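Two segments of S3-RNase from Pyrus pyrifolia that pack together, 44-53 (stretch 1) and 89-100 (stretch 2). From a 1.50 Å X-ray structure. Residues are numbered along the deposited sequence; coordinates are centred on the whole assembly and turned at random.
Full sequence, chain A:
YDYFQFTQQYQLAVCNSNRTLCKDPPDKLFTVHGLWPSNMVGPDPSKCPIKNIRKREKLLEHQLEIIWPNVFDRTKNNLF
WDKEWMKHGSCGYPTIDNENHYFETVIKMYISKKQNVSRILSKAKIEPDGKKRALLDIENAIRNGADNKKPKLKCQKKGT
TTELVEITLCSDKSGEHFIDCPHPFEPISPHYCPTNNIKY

Stretch 1 (44-53) DPSKCPIKNI
Stretch 2 (89-100) GSCGYPTIDNEN

Stretch 1 of this S3-RNase, residues 44-53, is an extended segment without regular helix or strand, most of its residues having psi between 130° and 165°; K47 (phi/psi 51/60) and K51 (-117/-3) break the run. It lies along stretch 2, residues 89-100, in the same general sense: C48 CA is 5.1 Å from C91 CA, and further on N52 CA is 6.4 Å from N98 CA. Together the stretches bury 457 Å², held by a disulfide near one end, an asparagine hydrogen bond near the other, and a lysine-tyrosine contact between them.

Stretch 2 opens with a type I turn from G89 to G92, closed by G92 N donating to G89 O at 3.0 Å. The corner residues S90 (-59/-18) and C91 (-94/5) both direct their CA-to-CB bonds toward stretch 1. S90 takes the p rotamer, which places OG 3.3 Å from C48 N; this hydrogen bond is weak, with an N-H...O angle of only 134°. Beside it, I50 CG2 approaches S90 CB to 4.3 Å.

C91 is the covalent anchor. C91 and C48 point toward each other with matching m rotamers (chi1 -65° in each), and their SG atoms join at 2.1 Å with a chi3 of 101°, close to the right-angled torsion that disulfides favour. Stretch 1 curls around this bond before reaching C48: P45 C lies 3.8 Å and S46 N 3.6 Å from C91 SG, while P45 CG, on a C-gamma endo ring, makes an apolar contact with C91 CB at 3.9 Å.

G92 (-106/19) has no side chain; a CB here would fall 2.9 Å from I96 CG1. Its carbonyl is tied back to the chain by I96 N, which donates to G92 O at 2.8 Å. Within this loop, Y93 (-71/145) uses chi1 -160° (t) and chi2 86° to present a ring face to K51. The lysine, with chi values of -71°, 55°, 143° and 56°, folds over that ring: CG sits 3.9 Å from the Y93 ring centroid, 9° off the normal, in a CH-pi contact, and NZ lies 4.3 Å from the same centroid, 33° off the normal, in an off-centre cation-pi interaction. K51 CE also packs 3.6 Å from Y93 CB.

A cis peptide bond precedes P94 (-94/-4), and the chain then runs clear of stretch 1 through T95 and I96. It returns at D97 (-81/-37), where N52, with chi1 44° (p), donates from ND2 to D97 O at 3.0 Å and 175°, a nearly linear bond. D97, chi1 -172° (t), accepts at OD2 from N98 ND2 at 2.9 Å.

N98 (-165/175, chi1 64°, p) is the N-cap of the helix that begins at E99, and its CB lies 3.3 Å from N52 OD1. That oxygen is also bridged to the helix start: a water donates to N52 OD1 at 2.7 Å and accepts from E99 N at 2.8 Å, satisfying a free amide of the first turn.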

# COMPACT_ATOMS: atom_id res chain seq x y z
N ASP A 44 -13.26 -6.76 -6.70
CA ASP A 44 -12.51 -5.87 -7.60
C ASP A 44 -12.19 -6.59 -8.89
O ASP A 44 -12.22 -7.83 -8.93
CB ASP A 44 -11.17 -5.46 -6.97
CG ASP A 44 -11.34 -4.75 -5.63
OD1 ASP A 44 -12.36 -4.02 -5.41
OD2 ASP A 44 -10.44 -4.88 -4.74
N PRO A 45 -11.90 -5.86 -9.97
CA PRO A 45 -11.54 -6.52 -11.25
C PRO A 45 -10.14 -7.13 -11.04
O PRO A 45 -9.37 -6.73 -10.13
CB PRO A 45 -11.56 -5.39 -12.27
CG PRO A 45 -11.12 -4.21 -11.43
CD PRO A 45 -11.84 -4.40 -10.10
N SER A 46 -9.84 -8.16 -11.85
CA SER A 46 -8.56 -8.86 -11.78
C SER A 46 -8.23 -9.45 -13.13
O SER A 46 -9.11 -9.96 -13.84
CB SER A 46 -8.69 -10.01 -10.76
OG SER A 46 -7.48 -10.73 -10.60
N LYS A 47 -6.95 -9.36 -13.52
CA LYS A 47 -6.47 -9.94 -14.77
C LYS A 47 -7.33 -9.53 -15.95
O LYS A 47 -7.92 -10.34 -16.70
CB LYS A 47 -6.43 -11.46 -14.64
CG LYS A 47 -5.54 -11.93 -13.47
CD LYS A 47 -4.41 -12.83 -13.88
CE LYS A 47 -3.96 -13.61 -12.63
NZ LYS A 47 -3.00 -14.73 -12.90
N CYS A 48 -7.39 -8.24 -16.16
CA CYS A 48 -8.15 -7.71 -17.26
C CYS A 48 -7.35 -7.89 -18.57
O CYS A 48 -6.11 -7.86 -18.57
CB CYS A 48 -8.40 -6.20 -17.03
SG CYS A 48 -9.46 -5.95 -15.56
N PRO A 49 -8.05 -8.03 -19.70
CA PRO A 49 -7.32 -8.21 -20.98
C PRO A 49 -6.41 -7.01 -21.24
O PRO A 49 -6.84 -5.84 -21.22
CB PRO A 49 -8.42 -8.27 -22.04
CG PRO A 49 -9.66 -8.70 -21.25
CD PRO A 49 -9.50 -7.95 -19.93
N ILE A 50 -5.16 -7.30 -21.58
CA ILE A 50 -4.20 -6.20 -21.82
C ILE A 50 -4.41 -5.50 -23.16
O ILE A 50 -5.13 -6.01 -24.03
CB ILE A 50 -2.77 -6.76 -21.76
CG1 ILE A 50 -2.55 -7.83 -22.87
CG2 ILE A 50 -2.56 -7.39 -20.44
CD1 ILE A 50 -1.11 -8.11 -23.21
N LYS A 51 -3.82 -4.31 -23.31
CA LYS A 51 -3.88 -3.54 -24.56
C LYS A 51 -2.52 -3.33 -25.20
O LYS A 51 -2.45 -2.76 -26.29
CB LYS A 51 -4.45 -2.13 -24.24
CG LYS A 51 -5.89 -2.08 -23.90
CD LYS A 51 -6.19 -2.99 -22.77
CE LYS A 51 -7.21 -2.42 -21.83
NZ LYS A 51 -8.42 -2.10 -22.56
N ASN A 52 -1.44 -3.80 -24.53
CA ASN A 52 -0.10 -3.56 -25.02
C ASN A 52 0.85 -4.44 -24.19
O ASN A 52 0.44 -4.98 -23.15
CB ASN A 52 0.27 -2.03 -24.97
CG ASN A 52 -0.15 -1.36 -23.70
OD1 ASN A 52 0.01 -1.91 -22.58
ND2 ASN A 52 -0.71 -0.18 -23.84
N ILE A 53 2.04 -4.62 -24.70
CA ILE A 53 3.07 -5.43 -24.05
C ILE A 53 4.32 -4.55 -24.11
O ILE A 53 4.73 -4.07 -25.18
CB ILE A 53 3.34 -6.68 -24.83
CG1 ILE A 53 2.07 -7.50 -24.87
CG2 ILE A 53 4.36 -7.57 -24.07
CD1 ILE A 53 2.22 -8.90 -25.59
N GLY A 89 -2.67 -3.74 -12.39
CA GLY A 89 -2.43 -2.60 -13.29
C GLY A 89 -3.24 -2.71 -14.57
O GLY A 89 -3.74 -1.71 -15.11
N SER A 90 -3.33 -3.93 -15.09
CA SER A 90 -4.05 -4.19 -16.37
C SER A 90 -5.52 -3.78 -16.32
O SER A 90 -6.18 -3.64 -17.37
CB SER A 90 -3.98 -5.70 -16.70
OG SER A 90 -4.72 -6.40 -15.71
N CYS A 91 -6.07 -3.62 -15.12
CA CYS A 91 -7.47 -3.25 -14.98
C CYS A 91 -7.72 -1.77 -14.85
O CYS A 91 -8.85 -1.32 -14.71
CB CYS A 91 -8.06 -3.94 -13.77
SG CYS A 91 -8.10 -5.78 -13.99
N GLY A 92 -6.67 -0.96 -14.97
CA GLY A 92 -6.95 0.47 -14.81
C GLY A 92 -6.96 1.33 -16.06
O GLY A 92 -6.84 2.56 -15.90
N TYR A 93 -7.12 0.76 -17.27
CA TYR A 93 -7.08 1.50 -18.56
C TYR A 93 -8.36 2.34 -18.62
O TYR A 93 -9.42 1.95 -18.07
CB TYR A 93 -7.05 0.52 -19.78
CG TYR A 93 -6.54 1.06 -21.18
CD1 TYR A 93 -5.15 1.08 -21.56
CD2 TYR A 93 -7.46 1.53 -22.13
CE1 TYR A 93 -4.75 1.55 -22.87
CE2 TYR A 93 -7.07 2.01 -23.41
CZ TYR A 93 -5.72 2.01 -23.78
OH TYR A 93 -5.46 2.49 -25.09
N PRO A 94 -8.26 3.54 -19.22
CA PRO A 94 -7.05 4.10 -19.81
C PRO A 94 -6.30 4.98 -18.84
O PRO A 94 -5.27 5.46 -19.20
CB PRO A 94 -7.61 4.87 -21.02
CG PRO A 94 -8.79 5.43 -20.42
CD PRO A 94 -9.44 4.31 -19.67
N THR A 95 -6.84 5.23 -17.62
CA THR A 95 -6.12 6.06 -16.64
C THR A 95 -4.71 5.51 -16.49
O THR A 95 -3.77 6.25 -16.50
CB THR A 95 -6.80 6.05 -15.32
OG1 THR A 95 -8.09 6.71 -15.49
CG2 THR A 95 -6.04 6.94 -14.28
N ILE A 96 -4.61 4.17 -16.39
CA ILE A 96 -3.28 3.50 -16.41
C ILE A 96 -3.12 2.97 -17.89
O ILE A 96 -3.90 2.12 -18.29
CB ILE A 96 -3.29 2.29 -15.43
CG1 ILE A 96 -3.64 2.77 -13.99
CG2 ILE A 96 -1.92 1.55 -15.53
CD1 ILE A 96 -2.68 3.77 -13.38
N ASP A 97 -2.15 3.51 -18.62
CA ASP A 97 -2.05 3.16 -20.04
C ASP A 97 -1.37 1.86 -20.38
O ASP A 97 -1.72 1.20 -21.34
CB ASP A 97 -1.34 4.30 -20.76
CG ASP A 97 -1.35 4.14 -22.27
OD1 ASP A 97 -2.39 4.47 -22.91
OD2 ASP A 97 -0.31 3.73 -22.80
N ASN A 98 -0.32 1.53 -19.63
CA ASN A 98 0.49 0.38 -20.00
C ASN A 98 1.33 0.06 -18.77
O ASN A 98 1.30 0.80 -17.77
CB ASN A 98 1.39 0.80 -21.21
CG ASN A 98 2.38 1.92 -20.86
OD1 ASN A 98 3.39 1.72 -20.17
ND2 ASN A 98 2.12 3.13 -21.37
N GLU A 99 2.09 -1.02 -18.85
CA GLU A 99 2.89 -1.45 -17.70
C GLU A 99 3.85 -0.42 -17.16
O GLU A 99 4.01 -0.25 -15.95
CB GLU A 99 3.65 -2.75 -18.08
CG GLU A 99 4.54 -3.29 -16.99
CD GLU A 99 5.19 -4.62 -17.35
OE1 GLU A 99 4.73 -5.33 -18.26
OE2 GLU A 99 6.18 -4.96 -16.65
N ASN A 100 4.60 0.22 -18.04
CA ASN A 100 5.54 1.23 -17.56
C ASN A 100 4.77 2.42 -16.91
O ASN A 100 5.17 2.92 -15.81
CB ASN A 100 6.41 1.75 -18.75
CG ASN A 100 7.48 0.77 -19.11
OD1 ASN A 100 8.23 0.30 -18.24
ND2 ASN A 100 7.56 0.42 -20.40
O HOH W 1 2.17 -2.69 -21.12